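One contact in two related proteins. Structure 1 is xylulose kinase from Escherichia coli, which catalyses the ATP-dependent phosphorylation of D-xylulose to D-xylulose 5-phosphate and, less efficiently, of 1-deoxy-D-xylulose: PDB 2ITM (chain A, 2.10 Å), residues Val327-Tyr332 and Arg363-Gly368. Structure 2 is gluconate kinase from Lactobacillus acidophilus: PDB 3LL3 (chain B, 2.00 Å), residues Leu334-Tyr339 and Arg370-Gly375. One frame, after least-squares fit of the local backbone (RMSD 0.74 Å); residues are numbered along the deposited sequences.

Structure 1 (2ITM); sequences VWFLPY and RAVLEG.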
loop_
_atom_site.group_PDB
_atom_site.type_symbol
_atom_site.label_atom_id
_atom_site.label_comp_id
_atom_site.label_asym_id
_atom_site.label_seq_id
_atom_site.Cartn_x
_atom_site.Cartn_y
_atom_site.Cartn_z
ATOM N N VAL A 327 0.245 -0.318 13.863
ATOM C CA VAL A 327 -0.092 -0.092 12.471
ATOM C C VAL A 327 -1.327 0.770 12.407
ATOM O O VAL A 327 -2.229 0.612 13.205
ATOM C CB VAL A 327 -0.436 -1.409 11.778
ATOM C CG1 VAL A 327 -0.573 -1.210 10.316
ATOM C CG2 VAL A 327 0.597 -2.434 12.063
ATOM N N TRP A 328 -1.362 1.678 11.443
ATOM C CA TRP A 328 -2.529 2.507 11.229
ATOM C C TRP A 328 -3.231 2.168 9.917
ATOM O O TRP A 328 -2.650 2.265 8.851
ATOM C CB TRP A 328 -2.160 3.988 11.302
ATOM C CG TRP A 328 -1.491 4.356 12.572
ATOM C CD1 TRP A 328 -0.169 4.305 12.834
ATOM C CD2 TRP A 328 -2.115 4.823 13.765
ATOM N NE1 TRP A 328 0.080 4.708 14.117
ATOM C CE2 TRP A 328 -1.105 5.035 14.710
ATOM C CE3 TRP A 328 -3.433 5.091 14.133
ATOM C CZ2 TRP A 328 -1.372 5.483 15.993
ATOM C CZ3 TRP A 328 -3.690 5.540 15.398
ATOM C CH2 TRP A 328 -2.669 5.734 16.313
ATOM N N PHE A 329 -4.491 1.774 10.016
ATOM C CA PHE A 329 -5.325 1.574 8.843
ATOM C C PHE A 329 -6.225 2.770 8.613
ATOM O O PHE A 329 -7.021 3.119 9.463
ATOM C CB PHE A 329 -6.145 0.287 8.976
ATOM C CG PHE A 329 -7.028 -0.007 7.798
ATOM C CD1 PHE A 329 -6.493 -0.365 6.584
ATOM C CD2 PHE A 329 -8.395 0.048 7.914
ATOM C CE1 PHE A 329 -7.299 -0.649 5.525
ATOM C CE2 PHE A 329 -9.202 -0.228 6.854
ATOM C CZ PHE A 329 -8.650 -0.574 5.656
ATOM N N LEU A 330 -6.088 3.405 7.459
ATOM C CA LEU A 330 -6.923 4.535 7.131
ATOM C C LEU A 330 -7.868 4.238 5.974
ATOM O O LEU A 330 -7.465 4.198 4.825
ATOM C CB LEU A 330 -6.076 5.782 6.881
ATOM C CG LEU A 330 -4.932 6.077 7.857
ATOM C CD1 LEU A 330 -3.873 6.902 7.235
ATOM C CD2 LEU A 330 -5.405 6.706 9.116
ATOM N N PRO A 331 -9.132 4.011 6.304
ATOM C CA PRO A 331 -10.127 3.700 5.295
ATOM C C PRO A 331 -10.806 4.954 4.803
ATOM O O PRO A 331 -11.313 5.741 5.578
ATOM C CB PRO A 331 -11.093 2.822 6.029
ATOM C CG PRO A 331 -11.027 3.296 7.434
ATOM C CD PRO A 331 -9.736 4.050 7.623
ATOM N N TYR A 332 -10.763 5.138 3.510
ATOM C CA TYR A 332 -11.330 6.278 2.895
ATOM C C TYR A 332 -12.588 5.977 2.141
ATOM O O TYR A 332 -12.610 5.260 1.175
ATOM C CB TYR A 332 -10.321 6.963 2.000
ATOM C CG TYR A 332 -9.209 7.606 2.733
ATOM C CD1 TYR A 332 -8.079 6.923 3.029
ATOM C CD2 TYR A 332 -9.297 8.890 3.136
ATOM C CE1 TYR A 332 -7.076 7.503 3.687
ATOM C CE2 TYR A 332 -8.317 9.464 3.788
ATOM C CZ TYR A 332 -7.200 8.770 4.070
ATOM O OH TYR A 332 -6.224 9.358 4.739
ATOM N N ARG A 363 -5.969 -6.408 13.824
ATOM C CA ARG A 363 -6.212 -5.371 14.800
ATOM C C ARG A 363 -6.299 -3.963 14.225
ATOM O O ARG A 363 -7.164 -3.200 14.606
ATOM C CB ARG A 363 -5.167 -5.413 15.888
ATOM C CG ARG A 363 -5.717 -5.849 17.192
ATOM C CD ARG A 363 -6.056 -4.752 18.131
ATOM N NE ARG A 363 -5.814 -5.227 19.481
ATOM C CZ ARG A 363 -6.216 -4.627 20.583
ATOM N NH1 ARG A 363 -6.902 -3.502 20.521
ATOM N NH2 ARG A 363 -5.924 -5.153 21.744
ATOM N N ALA A 364 -5.388 -3.638 13.324
ATOM C CA ALA A 364 -5.356 -2.323 12.707
ATOM C C ALA A 364 -6.647 -1.986 11.962
ATOM O O ALA A 364 -7.200 -0.916 12.122
ATOM C CB ALA A 364 -4.178 -2.196 11.809
ATOM N N VAL A 365 -7.130 -2.928 11.170
ATOM C CA VAL A 365 -8.359 -2.756 10.437
ATOM C C VAL A 365 -9.560 -2.465 11.322
ATOM O O VAL A 365 -10.268 -1.499 11.107
ATOM C CB VAL A 365 -8.632 -3.939 9.496
ATOM C CG1 VAL A 365 -9.840 -3.671 8.660
ATOM C CG2 VAL A 365 -7.446 -4.183 8.614
ATOM N N LEU A 366 -9.768 -3.291 12.333
ATOM C CA LEU A 366 -10.875 -3.101 13.249
ATOM C C LEU A 366 -10.844 -1.721 13.880
ATOM O O LEU A 366 -11.845 -1.037 13.936
ATOM C CB LEU A 366 -10.868 -4.179 14.330
ATOM C CG LEU A 366 -11.059 -5.625 13.881
ATOM C CD1 LEU A 366 -11.259 -6.548 15.072
ATOM C CD2 LEU A 366 -12.208 -5.723 12.926
ATOM N N GLU A 367 -9.675 -1.328 14.349
ATOM C CA GLU A 367 -9.537 -0.092 15.074
ATOM C C GLU A 367 -9.723 1.106 14.154
ATOM O O GLU A 367 -10.361 2.076 14.524
ATOM C CB GLU A 367 -8.200 -0.034 15.803
ATOM C CG GLU A 367 -8.096 -1.035 16.941
ATOM C CD GLU A 367 -6.796 -0.961 17.714
ATOM O OE1 GLU A 367 -5.738 -0.745 17.109
ATOM O OE2 GLU A 367 -6.849 -1.142 18.935
ATOM N N GLY A 368 -9.174 1.018 12.953
ATOM C CA GLY A 368 -9.282 2.091 11.981
ATOM C C GLY A 368 -10.663 2.309 11.398
ATOM O O GLY A 368 -11.129 3.431 11.272
HETATM O O HOH W 1 -5.666 1.116 12.817
HETATM O O HOH W 2 -4.391 0.627 15.170
#
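Phe329 packs on Ala364 and Val365, and Val327 on Ala364, joining strand 328-333 to helix 358-381 in the C-terminal domain of this FGGY kinase, an actin-like ATPase fold. The strand pairs antiparallel with strand 345-353, which precedes the helix. Phe329 CB rests on Ala364 O at 3.5 Å. With CG anti to the backbone N (chi1 -179°), the ring is carried across to the flank of the helix: CD2 meets Val365 CA at 3.8 Å and CE2 meets Val365 CG1 at 3.9 Å, while Val365 CG2 lies over one face. Phe349 of the partner strand also meets this ring. Val327 CB touches Ala364 CB at 3.8 Å. Pro331 CG packs on Gly368 O at 3.8 Å, and Gly368 CA offers a C-H to Phe329 O at 3.5 Å, an approach that a CB on Gly368 would block. Of two waters, one accepts from Phe329 N and lies 2.6 Å from Ala364 O, to which it probably donates; the other bridges Val327 O and Glu367 OE1, whose carboxylate is also bonded through OE2 to Tyr465.

What differs
Val327(A) is exchanged for Leu334(B), both buried. Their CB atoms coincide within the error, and CG1 of Val327(A) and CG of Leu334(B) are 0.4 Å apart after superposition. CG2 of Val327(A) and CD2 of Leu334(B) each lack a counterpart; the touch on the alanine is kept, Val327(A) CB to Ala364(A) CB 3.8 Å and Leu334(B) CB to Ala371(B) CB 4.2 Å. At Trp328(A) and Ile335(B), off the contact, CG of Trp328(A) and CG1 of Ile335(B) are 0.4 Å apart, but most of the indole is absent from Ile335(B) and its CG2 from Trp328(A). At Leu366(A) and Ile373(B), likewise off the contact, CG2 of Ile373(B) has no counterpart, while CG of Leu366(A) and CG1 of Ile373(B) fall 1.0 Å apart. Phe329(A), Val365(A) and their counterparts keep their places, and two waters occupy the same places in both. The CA atoms of Pro331(A) and Pro338(B) stand 1.2 Å apart after superposition and the peptide that follows is turned (psi 125° against 13°), leaving their carbonyl O atoms 2.8 Å apart; psi also differs at Tyr332(A) and Tyr339(B).

Structure 2 (3LL3); sequences LIFLPY and RAVIEG.
Phe336 packs on the helical residues Ala371 and Val372, and Leu334 on Ala371. Phe336 CB rests on Ala371 O at 3.3 Å. With CG anti to the backbone N (chi1 -180°), the ring is carried across to the flank of the helix: CD2 meets Val372 CA at 3.6 Å and CE2 meets Val372 CG1 at 4.1 Å, while Val372 CG2 lies over one face. Phe356 of the neighbouring strand 354-359 also meets this ring, and Leu359 of the second subunit packs on Phe336. Leu334 reaches Ala371 CB with its CD2 tip at 3.7 Å. Pro338 CG packs on Gly375 O at 3.4 Å, and Gly375 CA offers a C-H to Phe336 O at 3.3 Å, an approach that a CB on Gly375 would block. Of two waters, one accepts from Phe336 N and donates to Ala371 O; the other bridges Leu334 O and Glu374 OE1, whose carboxylate is also bonded through OE2 to Tyr471. The nucleotide site is near: the Val372 side chain lies about 10 Å from bound ATP.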
loop_
_atom_site.group_PDB
_atom_site.type_symbol
_atom_site.label_atom_id
_atom_site.label_comp_id
_atom_site.label_asym_id
_atom_site.label_seq_id
_atom_site.Cartn_x
_atom_site.Cartn_y
_atom_site.Cartn_z
ATOM N N LEU B 334 0.413 0.035 13.970
ATOM C CA LEU B 334 0.023 0.047 12.574
ATOM C C LEU B 334 -1.237 0.912 12.411
ATOM O O LEU B 334 -2.215 0.721 13.121
ATOM C CB LEU B 334 -0.200 -1.377 12.069
ATOM C CG LEU B 334 -0.678 -1.488 10.619
ATOM C CD1 LEU B 334 0.350 -0.865 9.663
ATOM C CD2 LEU B 334 -0.954 -2.934 10.272
ATOM N N ILE B 335 -1.201 1.870 11.488
ATOM C CA ILE B 335 -2.356 2.715 11.202
ATOM C C ILE B 335 -3.091 2.272 9.930
ATOM O O ILE B 335 -2.467 2.045 8.883
ATOM C CB ILE B 335 -1.954 4.190 11.038
ATOM C CG1 ILE B 335 -1.463 4.758 12.372
ATOM C CG2 ILE B 335 -3.146 5.015 10.484
ATOM C CD1 ILE B 335 -2.429 4.536 13.522
ATOM N N PHE B 336 -4.413 2.154 10.031
ATOM C CA PHE B 336 -5.263 1.896 8.879
ATOM C C PHE B 336 -6.224 3.061 8.703
ATOM O O PHE B 336 -7.117 3.257 9.539
ATOM C CB PHE B 336 -6.056 0.599 9.044
ATOM C CG PHE B 336 -6.958 0.281 7.873
ATOM C CD1 PHE B 336 -6.430 -0.130 6.651
ATOM C CD2 PHE B 336 -8.335 0.379 7.991
ATOM C CE1 PHE B 336 -7.266 -0.434 5.572
ATOM C CE2 PHE B 336 -9.169 0.084 6.927
ATOM C CZ PHE B 336 -8.645 -0.318 5.717
ATOM N N LEU B 337 -6.035 3.842 7.641
ATOM C CA LEU B 337 -7.033 4.856 7.287
ATOM C C LEU B 337 -8.110 4.155 6.450
ATOM O O LEU B 337 -7.816 3.607 5.394
ATOM C CB LEU B 337 -6.402 6.028 6.520
ATOM C CG LEU B 337 -5.237 6.783 7.182
ATOM C CD1 LEU B 337 -4.700 7.918 6.287
ATOM C CD2 LEU B 337 -5.664 7.335 8.532
ATOM N N PRO B 338 -9.363 4.154 6.934
ATOM C CA PRO B 338 -10.402 3.275 6.369
ATOM C C PRO B 338 -11.131 3.817 5.139
ATOM O O PRO B 338 -12.154 3.246 4.758
ATOM C CB PRO B 338 -11.419 3.147 7.507
ATOM C CG PRO B 338 -11.172 4.309 8.407
ATOM C CD PRO B 338 -9.840 4.931 8.088
ATOM N N TYR B 339 -10.622 4.871 4.515
ATOM C CA TYR B 339 -11.416 5.570 3.506
ATOM C C TYR B 339 -11.547 4.868 2.158
ATOM O O TYR B 339 -11.328 5.492 1.124
ATOM C CB TYR B 339 -10.855 6.956 3.275
ATOM C CG TYR B 339 -10.423 7.673 4.525
ATOM C CD1 TYR B 339 -11.284 7.836 5.601
ATOM C CD2 TYR B 339 -9.173 8.252 4.596
ATOM C CE1 TYR B 339 -10.878 8.541 6.733
ATOM C CE2 TYR B 339 -8.757 8.927 5.711
ATOM C CZ TYR B 339 -9.610 9.080 6.775
ATOM O OH TYR B 339 -9.153 9.782 7.869
ATOM N N ARG B 370 -6.432 -6.431 12.921
ATOM C CA ARG B 370 -6.840 -5.584 14.021
ATOM C C ARG B 370 -6.752 -4.105 13.666
ATOM O O ARG B 370 -7.584 -3.317 14.098
ATOM C CB ARG B 370 -6.058 -5.875 15.309
ATOM C CG ARG B 370 -6.730 -5.196 16.477
ATOM C CD ARG B 370 -5.852 -4.954 17.665
ATOM N NE ARG B 370 -6.057 -5.968 18.663
ATOM C CZ ARG B 370 -6.638 -5.782 19.843
ATOM N NH1 ARG B 370 -7.073 -4.596 20.235
ATOM N NH2 ARG B 370 -6.756 -6.809 20.642
ATOM N N ALA B 371 -5.734 -3.728 12.898
ATOM C CA ALA B 371 -5.588 -2.341 12.475
ATOM C C ALA B 371 -6.807 -1.894 11.692
ATOM O O ALA B 371 -7.203 -0.737 11.788
ATOM C CB ALA B 371 -4.308 -2.135 11.628
ATOM N N VAL B 372 -7.386 -2.797 10.901
ATOM C CA VAL B 372 -8.579 -2.456 10.127
ATOM C C VAL B 372 -9.717 -2.099 11.086
ATOM O O VAL B 372 -10.358 -1.053 10.950
ATOM C CB VAL B 372 -9.031 -3.609 9.204
ATOM C CG1 VAL B 372 -10.448 -3.345 8.675
ATOM C CG2 VAL B 372 -8.028 -3.825 8.048
ATOM N N ILE B 373 -9.936 -2.959 12.080
ATOM C CA ILE B 373 -11.021 -2.740 13.035
ATOM C C ILE B 373 -10.780 -1.467 13.825
ATOM O O ILE B 373 -11.697 -0.668 14.019
ATOM C CB ILE B 373 -11.189 -3.930 14.004
ATOM C CG1 ILE B 373 -11.690 -5.148 13.237
ATOM C CG2 ILE B 373 -12.214 -3.581 15.087
ATOM C CD1 ILE B 373 -11.442 -6.481 13.945
ATOM N N GLU B 374 -9.553 -1.283 14.294
ATOM C CA GLU B 374 -9.201 -0.075 15.016
ATOM C C GLU B 374 -9.331 1.199 14.169
ATOM O O GLU B 374 -9.769 2.236 14.685
ATOM C CB GLU B 374 -7.800 -0.174 15.603
ATOM C CG GLU B 374 -7.705 -1.156 16.781
ATOM C CD GLU B 374 -6.282 -1.442 17.225
ATOM O OE1 GLU B 374 -5.326 -1.005 16.534
ATOM O OE2 GLU B 374 -6.123 -2.125 18.271
ATOM N N GLY B 375 -8.939 1.115 12.895
ATOM C CA GLY B 375 -9.039 2.248 11.991
ATOM C C GLY B 375 -10.489 2.637 11.746
ATOM O O GLY B 375 -10.839 3.828 11.738
HETATM O O HOH W 3 -4.352 0.922 14.696
HETATM O O HOH W 4 -5.768 1.606 12.569
#